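Local coordinates for protein cytochrome cL (Hyphomicrobium denitrificans, PDB 2D0W) that carries electrons on a covalently bound heme and probably serves as the electron acceptor for methanol dehydrogenase in methanol oxidation, at residues I119-H124 / K145-K150; G61-I66 / P73-S78; K31-T36 / G90-I95. All blocks are in the same frame, centred on the assembly; numbering follows the deposited sequence.

In the fold
Cytochrome cL is built from helices and loops without strands, and two of its three contacts border the heme. From the N terminus, helix 28-36 meets helix 88-97 in interaction 3, closing a loop of 53 residues. Nested inside that loop, interaction 2 joins residues 61-66 to 73-78 across six residues, tying the heme-binding helix 60-63 and the residues after it to the following loop. Helix 112-124 follows, and in interaction 1 its end meets residues 145-150 near the start of helix 149-161. Interactions 1 and 2 touch through Ile149 and Ile66; Ile119 and Ile122 pack on helix 88-97, linking interactions 1 and 3. Interactions 2 and 3 do not touch, but both reach the heme.

Interaction 1: residues I119-H124 / K145-K150; sequences IAWIRH and KPFDIK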
loop_
_atom_site.group_PDB
_atom_site.type_symbol
_atom_site.label_atom_id
_atom_site.label_comp_id
_atom_site.label_asym_id
_atom_site.label_seq_id
_atom_site.Cartn_x
_atom_site.Cartn_y
_atom_site.Cartn_z
ATOM N N ILE A 119 -1.575 0.767 1.342
ATOM C CA ILE A 119 -0.486 -0.111 0.835
ATOM C C ILE A 119 -0.874 -1.605 1.113
ATOM O O ILE A 119 -0.700 -2.474 0.265
ATOM C CB ILE A 119 0.829 0.295 1.486
ATOM C CG1 ILE A 119 1.341 1.607 0.884
ATOM C CG2 ILE A 119 1.920 -0.822 1.378
ATOM C CD1 ILE A 119 2.524 2.297 1.660
ATOM N N ALA A 120 -1.443 -1.897 2.276
ATOM C CA ALA A 120 -1.885 -3.277 2.587
ATOM C C ALA A 120 -2.885 -3.745 1.564
ATOM O O ALA A 120 -2.869 -4.912 1.156
ATOM C CB ALA A 120 -2.509 -3.376 3.988
ATOM N N TRP A 121 -3.767 -2.842 1.134
ATOM C CA TRP A 121 -4.776 -3.198 0.082
ATOM C C TRP A 121 -4.082 -3.489 -1.227
ATOM O O TRP A 121 -4.432 -4.451 -1.890
ATOM C CB TRP A 121 -5.819 -2.088 -0.173
ATOM C CG TRP A 121 -6.834 -2.438 -1.244
ATOM C CD1 TRP A 121 -7.049 -1.793 -2.448
ATOM C CD2 TRP A 121 -7.753 -3.519 -1.208
ATOM N NE1 TRP A 121 -8.065 -2.409 -3.146
ATOM C CE2 TRP A 121 -8.512 -3.475 -2.404
ATOM C CE3 TRP A 121 -8.025 -4.527 -0.274
ATOM C CZ2 TRP A 121 -9.519 -4.421 -2.696
ATOM C CZ3 TRP A 121 -9.029 -5.481 -0.578
ATOM C CH2 TRP A 121 -9.753 -5.403 -1.779
ATOM N N ILE A 122 -3.162 -2.591 -1.645
ATOM C CA ILE A 122 -2.395 -2.815 -2.864
ATOM C C ILE A 122 -1.675 -4.170 -2.862
ATOM O O ILE A 122 -1.682 -4.879 -3.864
ATOM C CB ILE A 122 -1.399 -1.629 -3.172
ATOM C CG1 ILE A 122 -2.190 -0.332 -3.432
ATOM C CG2 ILE A 122 -0.435 -2.016 -4.330
ATOM C CD1 ILE A 122 -1.286 0.940 -3.390
ATOM N N ARG A 123 -1.061 -4.545 -1.745
ATOM C CA ARG A 123 -0.433 -5.880 -1.651
ATOM C C ARG A 123 -1.476 -6.981 -1.775
ATOM O O ARG A 123 -1.217 -8.033 -2.406
ATOM C CB ARG A 123 0.359 -6.058 -0.348
ATOM C CG ARG A 123 1.496 -4.986 -0.133
ATOM C CD ARG A 123 2.334 -4.903 -1.383
ATOM N NE ARG A 123 3.534 -4.138 -1.092
ATOM C CZ ARG A 123 4.390 -3.676 -1.991
ATOM N NH1 ARG A 123 4.194 -3.869 -3.268
ATOM N NH2 ARG A 123 5.449 -3.001 -1.574
ATOM N N HIS A 124 -2.634 -6.766 -1.155
ATOM C CA HIS A 124 -3.699 -7.828 -1.117
ATOM C C HIS A 124 -4.316 -8.228 -2.483
ATOM O O HIS A 124 -4.762 -9.376 -2.662
ATOM C CB HIS A 124 -4.841 -7.436 -0.164
ATOM C CG HIS A 124 -5.782 -8.571 0.136
ATOM N ND1 HIS A 124 -5.440 -9.634 0.950
ATOM C CD2 HIS A 124 -7.055 -8.795 -0.258
ATOM C CE1 HIS A 124 -6.464 -10.475 1.024
ATOM N NE2 HIS A 124 -7.450 -9.992 0.289
ATOM N N LYS A 145 -2.864 -16.021 -1.199
ATOM C CA LYS A 145 -3.605 -16.535 -2.368
ATOM C C LYS A 145 -3.882 -15.393 -3.356
ATOM O O LYS A 145 -4.164 -14.283 -2.927
ATOM C CB LYS A 145 -4.907 -17.211 -1.923
ATOM C CG LYS A 145 -5.523 -16.626 -0.655
ATOM C CD LYS A 145 -6.492 -15.483 -0.956
ATOM C CE LYS A 145 -7.245 -14.991 0.272
ATOM N NZ LYS A 145 -6.320 -14.368 1.278
ATOM N N PRO A 146 -3.819 -15.668 -4.677
ATOM C CA PRO A 146 -4.060 -14.619 -5.658
ATOM C C PRO A 146 -5.419 -13.972 -5.340
ATOM O O PRO A 146 -6.343 -14.693 -4.954
ATOM C CB PRO A 146 -4.131 -15.391 -6.998
ATOM C CG PRO A 146 -4.367 -16.852 -6.607
ATOM C CD PRO A 146 -3.566 -16.979 -5.322
ATOM N N PHE A 147 -5.543 -12.639 -5.491
ATOM C CA PHE A 147 -6.802 -11.961 -5.095
ATOM C C PHE A 147 -7.903 -12.374 -6.069
ATOM O O PHE A 147 -7.670 -12.380 -7.252
ATOM C CB PHE A 147 -6.631 -10.442 -5.109
ATOM C CG PHE A 147 -7.890 -9.654 -4.741
ATOM C CD1 PHE A 147 -8.567 -8.907 -5.718
ATOM C CD2 PHE A 147 -8.363 -9.613 -3.417
ATOM C CE1 PHE A 147 -9.714 -8.185 -5.423
ATOM C CE2 PHE A 147 -9.520 -8.887 -3.093
ATOM C CZ PHE A 147 -10.187 -8.150 -4.105
ATOM N N ASP A 148 -9.073 -12.709 -5.543
ATOM C CA ASP A 148 -10.270 -13.008 -6.316
ATOM C C ASP A 148 -11.371 -12.070 -5.903
ATOM O O ASP A 148 -11.941 -12.234 -4.820
ATOM C CB ASP A 148 -10.761 -14.428 -6.024
ATOM C CG ASP A 148 -11.976 -14.797 -6.862
ATOM O OD1 ASP A 148 -12.398 -13.985 -7.748
ATOM O OD2 ASP A 148 -12.500 -15.899 -6.651
ATOM N N ILE A 149 -11.677 -11.094 -6.753
ATOM C CA ILE A 149 -12.734 -10.083 -6.466
ATOM C C ILE A 149 -14.116 -10.692 -6.156
ATOM O O ILE A 149 -14.877 -10.140 -5.354
ATOM C CB ILE A 149 -12.871 -9.072 -7.621
ATOM C CG1 ILE A 149 -13.944 -7.977 -7.315
ATOM C CG2 ILE A 149 -13.184 -9.778 -8.879
ATOM C CD1 ILE A 149 -13.556 -6.948 -6.209
ATOM N N LYS A 150 -14.420 -11.819 -6.796
ATOM C CA LYS A 150 -15.676 -12.547 -6.590
ATOM C C LYS A 150 -15.843 -13.024 -5.160
ATOM O O LYS A 150 -16.868 -12.717 -4.523
ATOM C CB LYS A 150 -15.788 -13.722 -7.545
ATOM C CG LYS A 150 -15.884 -13.315 -9.018
ATOM C CD LYS A 150 -15.926 -14.587 -9.924
ATOM C CE LYS A 150 -14.624 -15.430 -9.776
ATOM N NZ LYS A 150 -14.486 -16.434 -10.882
HETATM O O HOH W 1 -5.049 -11.849 -1.767
#
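Phe147 enters an aromatic cluster with Trp121 and His124, fastening the C-terminal end of helix 112-124 to the loop that leads into helix 149-161. Ring contacts come first. Phe147 CZ meets Trp121 CH2 at 3.6 Å, and the two planes are turned 80° apart, an oblique pairing. Farther back along the same side of the ring, CD2 of Phe147 lies 3.5 Å from CD2 of His124, again with the planes steeply inclined, at 69°. Trp121, like His124, holds CG anti to the backbone N (chi1 180°), which swings the indole out from the flank of the helix toward Phe147. Trp152 and Tyr55 extend the cluster round Trp121. With Phe147 cut back to an alanine, Trp121 CH2 and His124 CD2 would probably lose their shared partner, and a gap would be likely to open between helix end and loop.

Polar contacts are fewer. The imidazole of His124 is tied through ND1 to Glu43, which is likely to limit its rotation, while Lys145 NZ stands 3.9 Å from His124 CE1 at the exposed margin; a positive charge there would probably disfavour protonation of the histidine, whereas Glu43 would favour it. Further along, Asp148 caps helix 149-161, its OD1 accepting from Lys150 N at 3.1 Å. Between the segments a water lies within hydrogen-bonding distance of both His124 O and Lys145 O; it sits above the His124 ring, over its centre, and 2.6 Å from His124 O.

Interaction 2: residues G61-I66 / P73-S78; sequences GCHGHI and PGLNDS. With ZN (zinc ion), chain C; ZN (zinc ion), chain E; HEM (protoporphyrin IX containing Fe), chain H.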
loop_
_atom_site.group_PDB
_atom_site.type_symbol
_atom_site.label_atom_id
_atom_site.label_comp_id
_atom_site.label_asym_id
_atom_site.label_seq_id
_atom_site.Cartn_x
_atom_site.Cartn_y
_atom_site.Cartn_z
ATOM N N GLY A 61 -9.724 5.158 -10.462
ATOM C CA GLY A 61 -10.066 5.815 -11.729
ATOM C C GLY A 61 -8.926 5.674 -12.719
ATOM O O GLY A 61 -9.136 5.547 -13.913
ATOM N N CYS A 62 -7.699 5.654 -12.221
ATOM C CA CYS A 62 -6.559 5.447 -13.096
ATOM C C CYS A 62 -5.981 4.022 -13.100
ATOM O O CYS A 62 -5.465 3.558 -14.119
ATOM C CB CYS A 62 -5.477 6.427 -12.702
ATOM S SG CYS A 62 -5.989 8.163 -13.015
ATOM N N HIS A 63 -5.983 3.355 -11.940
ATOM C CA HIS A 63 -5.250 2.086 -11.790
ATOM C C HIS A 63 -6.222 0.879 -11.828
ATOM O O HIS A 63 -5.799 -0.297 -11.920
ATOM C CB HIS A 63 -4.389 2.130 -10.510
ATOM C CG HIS A 63 -3.168 3.030 -10.604
ATOM N ND1 HIS A 63 -2.065 2.717 -11.362
ATOM C CD2 HIS A 63 -2.876 4.205 -10.000
ATOM C CE1 HIS A 63 -1.145 3.644 -11.240
ATOM N NE2 HIS A 63 -1.610 4.575 -10.412
ATOM N N GLY A 64 -7.530 1.165 -11.777
ATOM C CA GLY A 64 -8.544 0.126 -11.899
ATOM C C GLY A 64 -9.043 -0.312 -10.532
ATOM O O GLY A 64 -8.317 -0.161 -9.524
ATOM N N HIS A 65 -10.271 -0.840 -10.490
ATOM C CA HIS A 65 -10.949 -1.076 -9.233
ATOM C C HIS A 65 -10.293 -2.229 -8.517
ATOM O O HIS A 65 -10.339 -2.282 -7.295
ATOM C CB HIS A 65 -12.482 -1.333 -9.395
ATOM C CG HIS A 65 -12.816 -2.631 -10.071
ATOM N ND1 HIS A 65 -12.324 -2.963 -11.306
ATOM C CD2 HIS A 65 -13.578 -3.686 -9.676
ATOM C CE1 HIS A 65 -12.771 -4.157 -11.656
ATOM N NE2 HIS A 65 -13.522 -4.624 -10.674
ATOM N N ILE A 66 -9.675 -3.141 -9.260
ATOM C CA ILE A 66 -8.856 -4.207 -8.639
ATOM C C ILE A 66 -7.330 -4.101 -8.896
ATOM O O ILE A 66 -6.595 -5.048 -8.648
ATOM C CB ILE A 66 -9.459 -5.638 -8.822
ATOM C CG1 ILE A 66 -9.477 -6.104 -10.310
ATOM C CG2 ILE A 66 -10.847 -5.632 -8.250
ATOM C CD1 ILE A 66 -9.631 -7.647 -10.473
ATOM N N PRO A 73 -0.832 2.156 -14.976
ATOM C CA PRO A 73 -0.467 0.751 -14.970
ATOM C C PRO A 73 -1.241 -0.147 -13.987
ATOM O O PRO A 73 -1.879 0.348 -13.022
ATOM C CB PRO A 73 1.042 0.786 -14.640
ATOM C CG PRO A 73 1.240 2.070 -13.902
ATOM C CD PRO A 73 0.314 3.021 -14.626
ATOM N N GLY A 74 -1.209 -1.449 -14.258
ATOM C CA GLY A 74 -1.695 -2.483 -13.310
ATOM C C GLY A 74 -0.817 -2.510 -12.053
ATOM O O GLY A 74 0.410 -2.360 -12.142
ATOM N N LEU A 75 -1.420 -2.674 -10.878
ATOM C CA LEU A 75 -0.660 -2.658 -9.658
ATOM C C LEU A 75 -0.774 -4.041 -9.053
ATOM O O LEU A 75 -0.245 -4.292 -7.961
ATOM C CB LEU A 75 -1.219 -1.602 -8.694
ATOM C CG LEU A 75 -1.265 -0.140 -9.141
ATOM C CD1 LEU A 75 -1.941 0.805 -8.084
ATOM C CD2 LEU A 75 0.198 0.310 -9.429
ATOM N N ASN A 76 -1.427 -4.949 -9.776
ATOM C CA ASN A 76 -1.809 -6.224 -9.195
ATOM C C ASN A 76 -0.954 -7.362 -9.791
ATOM O O ASN A 76 -1.245 -8.539 -9.615
ATOM C CB ASN A 76 -3.305 -6.468 -9.439
ATOM C CG ASN A 76 -3.612 -6.690 -10.903
ATOM O OD1 ASN A 76 -2.760 -6.415 -11.776
ATOM N ND2 ASN A 76 -4.802 -7.164 -11.190
ATOM N N ASP A 77 0.124 -6.993 -10.478
ATOM C CA ASP A 77 0.984 -8.010 -11.104
ATOM C C ASP A 77 2.421 -7.967 -10.616
ATOM O O ASP A 77 2.750 -7.164 -9.741
ATOM C CB ASP A 77 0.807 -7.994 -12.638
ATOM C CG ASP A 77 1.342 -6.748 -13.301
ATOM O OD1 ASP A 77 1.265 -6.696 -14.557
ATOM O OD2 ASP A 77 1.831 -5.833 -12.605
ATOM N N SER A 78 3.283 -8.829 -11.164
ATOM C CA SER A 78 4.633 -9.004 -10.645
ATOM C C SER A 78 5.529 -8.001 -11.216
ATOM O O SER A 78 6.636 -7.803 -10.730
ATOM C CB SER A 78 5.214 -10.394 -10.962
ATOM O OG SER A 78 5.078 -10.726 -12.331
HETATM ZN ZN ZN C . -11.216 -1.723 -12.292
HETATM ZN ZN ZN E . 2.552 -3.698 -12.444
HETATM C CHA HEM H . 2.292 5.004 -11.435
HETATM C CHB HEM H . -0.029 4.092 -7.244
HETATM C CHC HEM H . -3.371 7.527 -8.131
HETATM C CHD HEM H . -1.757 7.499 -12.709
HETATM C C1A HEM H . 2.030 4.480 -10.167
HETATM C C2A HEM H . 2.855 3.582 -9.368
HETATM C C3A HEM H . 2.193 3.322 -8.240
HETATM C C4A HEM H . 0.935 4.056 -8.235
HETATM C CMA HEM H . 2.641 2.387 -7.070
HETATM C CAA HEM H . 4.211 2.981 -9.802
HETATM C CBA HEM H . 3.877 1.704 -10.593
HETATM C CGA HEM H . 5.120 0.896 -10.949
HETATM O O1A HEM H . 6.200 1.128 -10.354
HETATM O O2A HEM H . 5.011 0.023 -11.842
HETATM C C1B HEM H . -1.105 4.973 -7.087
HETATM C C2B HEM H . -2.047 5.124 -5.972
HETATM C C3B HEM H . -2.841 6.058 -6.182
HETATM C C4B HEM H . -2.618 6.600 -7.487
HETATM C CMB HEM H . -2.005 4.164 -4.784
HETATM C CAB HEM H . -3.728 6.742 -5.129
HETATM C CBB HEM H . -3.228 7.177 -4.013
HETATM C C1C HEM H . -3.247 7.811 -9.474
HETATM C C2C HEM H . -3.972 8.851 -10.231
HETATM C C3C HEM H . -3.565 8.792 -11.485
HETATM C C4C HEM H . -2.467 7.816 -11.574
HETATM C CMC HEM H . -5.296 9.395 -9.718
HETATM C CAC HEM H . -4.195 9.392 -12.784
HETATM C CBC HEM H . -4.572 10.641 -12.726
HETATM C C1D HEM H . -0.501 6.936 -12.812
HETATM C C2D HEM H . 0.365 6.967 -13.976
HETATM C C3D HEM H . 1.625 6.205 -13.581
HETATM C C4D HEM H . 1.408 5.751 -12.221
HETATM C CMD HEM H . 0.058 7.656 -15.341
HETATM C CAD HEM H . 2.924 5.934 -14.423
HETATM C CBD HEM H . 3.911 6.950 -13.842
HETATM C CGD HEM H . 5.352 6.665 -14.188
HETATM O O1D HEM H . 6.253 7.374 -13.703
HETATM O O2D HEM H . 5.589 5.704 -14.932
HETATM N NA HEM H . 0.878 4.717 -9.442
HETATM N NB HEM H . -1.584 5.880 -8.008
HETATM N NC HEM H . -2.302 7.239 -10.312
HETATM N ND HEM H . 0.146 6.194 -11.827
HETATM FE FE HEM H . -0.672 6.072 -9.840
HETATM O O HOH W 2 -6.476 -7.921 -8.513
HETATM O O HOH W 3 2.308 -4.383 -10.114
HETATM O O HOH W 4 3.482 -1.540 -13.474
#
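His63 is held from two directions: its NE2 binds the heme iron at 1.9 Å, and its ND1 donates to the carbonyl O of Pro73 at 2.9 Å. The second bond is nearly straight, 178° at the hydrogen, and lies in the plane of the imidazole; at the acceptor it falls on a lone pair of Pro73 O. With both nitrogens engaged, the ring cannot easily turn about its CB-CG bond, and the hydrogen bond is likely to make the histidine a stronger donor to iron. His63 holds CG anti to its own carbonyl carbon (chi1 -73°), a setting that brings NE2 onto the iron and turns ND1 to Pro73 O. Leu75, with its CG placed likewise, lays CD1 over one face of the imidazole in a CH-pi contact, 3.9 Å from the ring centroid, while its CD2 turns to the porphyrin. Pro73 CD fills the angle between His63 CE1 and the heme, 3.6 Å from heme C3D.

Farther along, Asn76 squeezes CG between backbone N and carbonyl carbon (chi1 68°), and its ND2 and Ile66 O are joined by one water rather than directly. Two zinc ions flank the pair of segments. One is bound by His65 ND1 at 1.9 Å together with Glu68; the other takes Gly74 O, Asp77 OD2, two waters and Tyr79 O, and one of those waters donates to a heme propionate. Met103 supplies the second axial ligand of the iron from a separate part of the chain; Cys62, joined to the heme through SG, completes with Cys59 and His63 the CXXCH motif of c-type cytochromes.

Interaction 3: residues K31-T36 / G90-I95; sequences KQFMQT and GLFETI. With HEM (protoporphyrin IX containing Fe), chain H.
Phe33 sets its CE2 over the centre of the Phe92 ring, 3.5 Å above that plane, while its CZ presses on Phe92 CB at 3.5 Å. The two rings are neither stacked nor perpendicular: their planes are inclined at 50° and their centroids lie 4.8 Å apart. Each phenylalanine extends CG away from its own backbone N (chi1 -180° and 171°), and the two side chains span the space between the segments; the CA atoms of Phe33 and Phe92, the closest pair between them, are 9.9 Å apart. Met34 joins them with its tip alone. Bent at chi2 and chi3, its chain brings CE to the plane of the Phe33 ring, at the edge, and to 4.0 Å from Phe92 CZ. Phe5 and Met115 also pack on Phe92.

On its other side helix 88-97 lines the heme pocket: Leu91 CD1 approaches the methyl CMA of the heme at 3.3 Å, and Thr94 and Ile95 add methyl groups nearby. The contact itself is wholly apolar, made of two rings and a thioether methyl, which implies that helix 28-36 is held against the heme-lining helix by shape and exclusion of water, without directional bonds between the segments.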
loop_
_atom_site.group_PDB
_atom_site.type_symbol
_atom_site.label_atom_id
_atom_site.label_comp_id
_atom_site.label_asym_id
_atom_site.label_seq_id
_atom_site.Cartn_x
_atom_site.Cartn_y
_atom_site.Cartn_z
ATOM N N LYS A 31 4.635 4.328 13.670
ATOM C CA LYS A 31 5.897 4.480 14.364
ATOM C C LYS A 31 6.851 3.404 13.920
ATOM O O LYS A 31 8.006 3.697 13.653
ATOM C CB LYS A 31 5.712 4.564 15.880
ATOM C CG LYS A 31 5.122 5.922 16.273
ATOM C CD LYS A 31 4.697 6.026 17.731
ATOM C CE LYS A 31 5.784 6.699 18.556
ATOM N NZ LYS A 31 5.316 7.075 19.940
ATOM N N GLN A 32 6.366 2.172 13.758
ATOM C CA GLN A 32 7.259 1.117 13.247
ATOM C C GLN A 32 7.673 1.368 11.803
ATOM O O GLN A 32 8.863 1.179 11.432
ATOM C CB GLN A 32 6.654 -0.284 13.363
ATOM C CG GLN A 32 7.563 -1.336 12.740
ATOM C CD GLN A 32 6.818 -2.561 12.216
ATOM O OE1 GLN A 32 6.035 -3.163 12.936
ATOM N NE2 GLN A 32 7.080 -2.939 10.950
ATOM N N PHE A 33 6.701 1.774 10.981
ATOM C CA PHE A 33 7.018 2.069 9.563
ATOM C C PHE A 33 8.048 3.192 9.424
ATOM O O PHE A 33 8.973 3.065 8.622
ATOM C CB PHE A 33 5.762 2.321 8.677
ATOM C CG PHE A 33 6.108 2.615 7.240
ATOM C CD1 PHE A 33 6.347 1.581 6.343
ATOM C CD2 PHE A 33 6.298 3.945 6.818
ATOM C CE1 PHE A 33 6.759 1.856 5.034
ATOM C CE2 PHE A 33 6.711 4.244 5.518
ATOM C CZ PHE A 33 6.927 3.234 4.637
ATOM N N MET A 34 7.931 4.267 10.214
ATOM C CA MET A 34 8.889 5.395 10.071
ATOM C C MET A 34 10.326 5.029 10.463
ATOM O O MET A 34 11.288 5.632 9.965
ATOM C CB MET A 34 8.427 6.634 10.829
ATOM C CG MET A 34 7.108 7.176 10.322
ATOM S SD MET A 34 7.267 7.765 8.618
ATOM C CE MET A 34 5.786 7.126 7.871
ATOM N N GLN A 35 10.442 4.030 11.332
ATOM C CA GLN A 35 11.712 3.469 11.782
ATOM C C GLN A 35 12.292 2.385 10.864
ATOM O O GLN A 35 13.487 2.378 10.580
ATOM C CB GLN A 35 11.515 2.847 13.167
ATOM C CG GLN A 35 12.672 1.916 13.608
ATOM C CD GLN A 35 12.471 1.380 15.016
ATOM O OE1 GLN A 35 13.188 1.760 15.941
ATOM N NE2 GLN A 35 11.470 0.532 15.187
ATOM N N THR A 36 11.420 1.485 10.429
ATOM C CA THR A 36 11.758 0.214 9.769
ATOM C C THR A 36 11.570 0.199 8.248
ATOM O O THR A 36 12.270 -0.530 7.543
ATOM C CB THR A 36 10.877 -0.908 10.404
ATOM O OG1 THR A 36 11.381 -1.189 11.710
ATOM C CG2 THR A 36 10.911 -2.209 9.638
ATOM N N GLY A 90 9.510 1.621 -0.845
ATOM C CA GLY A 90 9.447 2.169 -2.210
ATOM C C GLY A 90 8.054 2.558 -2.640
ATOM O O GLY A 90 7.856 3.630 -3.209
ATOM N N LEU A 91 7.091 1.679 -2.381
ATOM C CA LEU A 91 5.688 1.929 -2.673
ATOM C C LEU A 91 5.195 3.181 -1.933
ATOM O O LEU A 91 4.575 4.099 -2.524
ATOM C CB LEU A 91 4.841 0.669 -2.325
ATOM C CG LEU A 91 3.364 0.735 -2.694
ATOM C CD1 LEU A 91 3.279 1.197 -4.097
ATOM C CD2 LEU A 91 2.625 -0.605 -2.554
ATOM N N PHE A 92 5.536 3.280 -0.658
ATOM C CA PHE A 92 5.187 4.463 0.098
ATOM C C PHE A 92 5.754 5.721 -0.608
ATOM O O PHE A 92 5.037 6.733 -0.782
ATOM C CB PHE A 92 5.725 4.316 1.534
ATOM C CG PHE A 92 5.617 5.577 2.387
ATOM C CD1 PHE A 92 4.479 5.822 3.145
ATOM C CD2 PHE A 92 6.651 6.514 2.420
ATOM C CE1 PHE A 92 4.382 6.972 3.938
ATOM C CE2 PHE A 92 6.561 7.666 3.190
ATOM C CZ PHE A 92 5.424 7.894 3.965
ATOM N N GLU A 93 7.034 5.652 -1.001
ATOM C CA GLU A 93 7.722 6.815 -1.574
ATOM C C GLU A 93 7.026 7.173 -2.911
ATOM O O GLU A 93 6.765 8.345 -3.182
ATOM C CB GLU A 93 9.228 6.491 -1.784
ATOM C CG GLU A 93 10.078 6.321 -0.551
ATOM C CD GLU A 93 11.536 5.873 -0.856
ATOM O OE1 GLU A 93 11.719 4.984 -1.730
ATOM O OE2 GLU A 93 12.504 6.408 -0.225
ATOM N N THR A 94 6.663 6.171 -3.716
ATOM C CA THR A 94 5.978 6.433 -5.002
ATOM C C THR A 94 4.639 7.112 -4.761
ATOM O O THR A 94 4.336 8.154 -5.364
ATOM C CB THR A 94 5.835 5.148 -5.798
ATOM O OG1 THR A 94 7.150 4.659 -6.052
ATOM C CG2 THR A 94 5.080 5.367 -7.130
ATOM N N ILE A 95 3.855 6.565 -3.831
ATOM C CA ILE A 95 2.565 7.163 -3.485
ATOM C C ILE A 95 2.740 8.529 -2.868
ATOM O O ILE A 95 2.059 9.454 -3.291
ATOM C CB ILE A 95 1.685 6.247 -2.598
ATOM C CG1 ILE A 95 1.582 4.884 -3.269
ATOM C CG2 ILE A 95 0.250 6.861 -2.422
ATOM C CD1 ILE A 95 1.190 3.721 -2.312
HETATM C CHA HEM H . 2.292 5.004 -11.435
HETATM C CHB HEM H . -0.029 4.092 -7.244
HETATM C CHC HEM H . -3.371 7.527 -8.131
HETATM C CHD HEM H . -1.757 7.499 -12.709
HETATM C C1A HEM H . 2.030 4.480 -10.167
HETATM C C2A HEM H . 2.855 3.582 -9.368
HETATM C C3A HEM H . 2.193 3.322 -8.240
HETATM C C4A HEM H . 0.935 4.056 -8.235
HETATM C CMA HEM H . 2.641 2.387 -7.070
HETATM C CAA HEM H . 4.211 2.981 -9.802
HETATM C CBA HEM H . 3.877 1.704 -10.593
HETATM C CGA HEM H . 5.120 0.896 -10.949
HETATM O O1A HEM H . 6.200 1.128 -10.354
HETATM O O2A HEM H . 5.011 0.023 -11.842
HETATM C C1B HEM H . -1.105 4.973 -7.087
HETATM C C2B HEM H . -2.047 5.124 -5.972
HETATM C C3B HEM H . -2.841 6.058 -6.182
HETATM C C4B HEM H . -2.618 6.600 -7.487
HETATM C CMB HEM H . -2.005 4.164 -4.784
HETATM C CAB HEM H . -3.728 6.742 -5.129
HETATM C CBB HEM H . -3.228 7.177 -4.013
HETATM C C1C HEM H . -3.247 7.811 -9.474
HETATM C C2C HEM H . -3.972 8.851 -10.231
HETATM C C3C HEM H . -3.565 8.792 -11.485
HETATM C C4C HEM H . -2.467 7.816 -11.574
HETATM C CMC HEM H . -5.296 9.395 -9.718
HETATM C CAC HEM H . -4.195 9.392 -12.784
HETATM C CBC HEM H . -4.572 10.641 -12.726
HETATM C C1D HEM H . -0.501 6.936 -12.812
HETATM C C2D HEM H . 0.365 6.967 -13.976
HETATM C C3D HEM H . 1.625 6.205 -13.581
HETATM C C4D HEM H . 1.408 5.751 -12.221
HETATM C CMD HEM H . 0.058 7.656 -15.341
HETATM C CAD HEM H . 2.924 5.934 -14.423
HETATM C CBD HEM H . 3.911 6.950 -13.842
HETATM C CGD HEM H . 5.352 6.665 -14.188
HETATM O O1D HEM H . 6.253 7.374 -13.703
HETATM O O2D HEM H . 5.589 5.704 -14.932
HETATM N NA HEM H . 0.878 4.717 -9.442
HETATM N NB HEM H . -1.584 5.880 -8.008
HETATM N NC HEM H . -2.302 7.239 -10.312
HETATM N ND HEM H . 0.146 6.194 -11.827
HETATM FE FE HEM H . -0.672 6.072 -9.840
#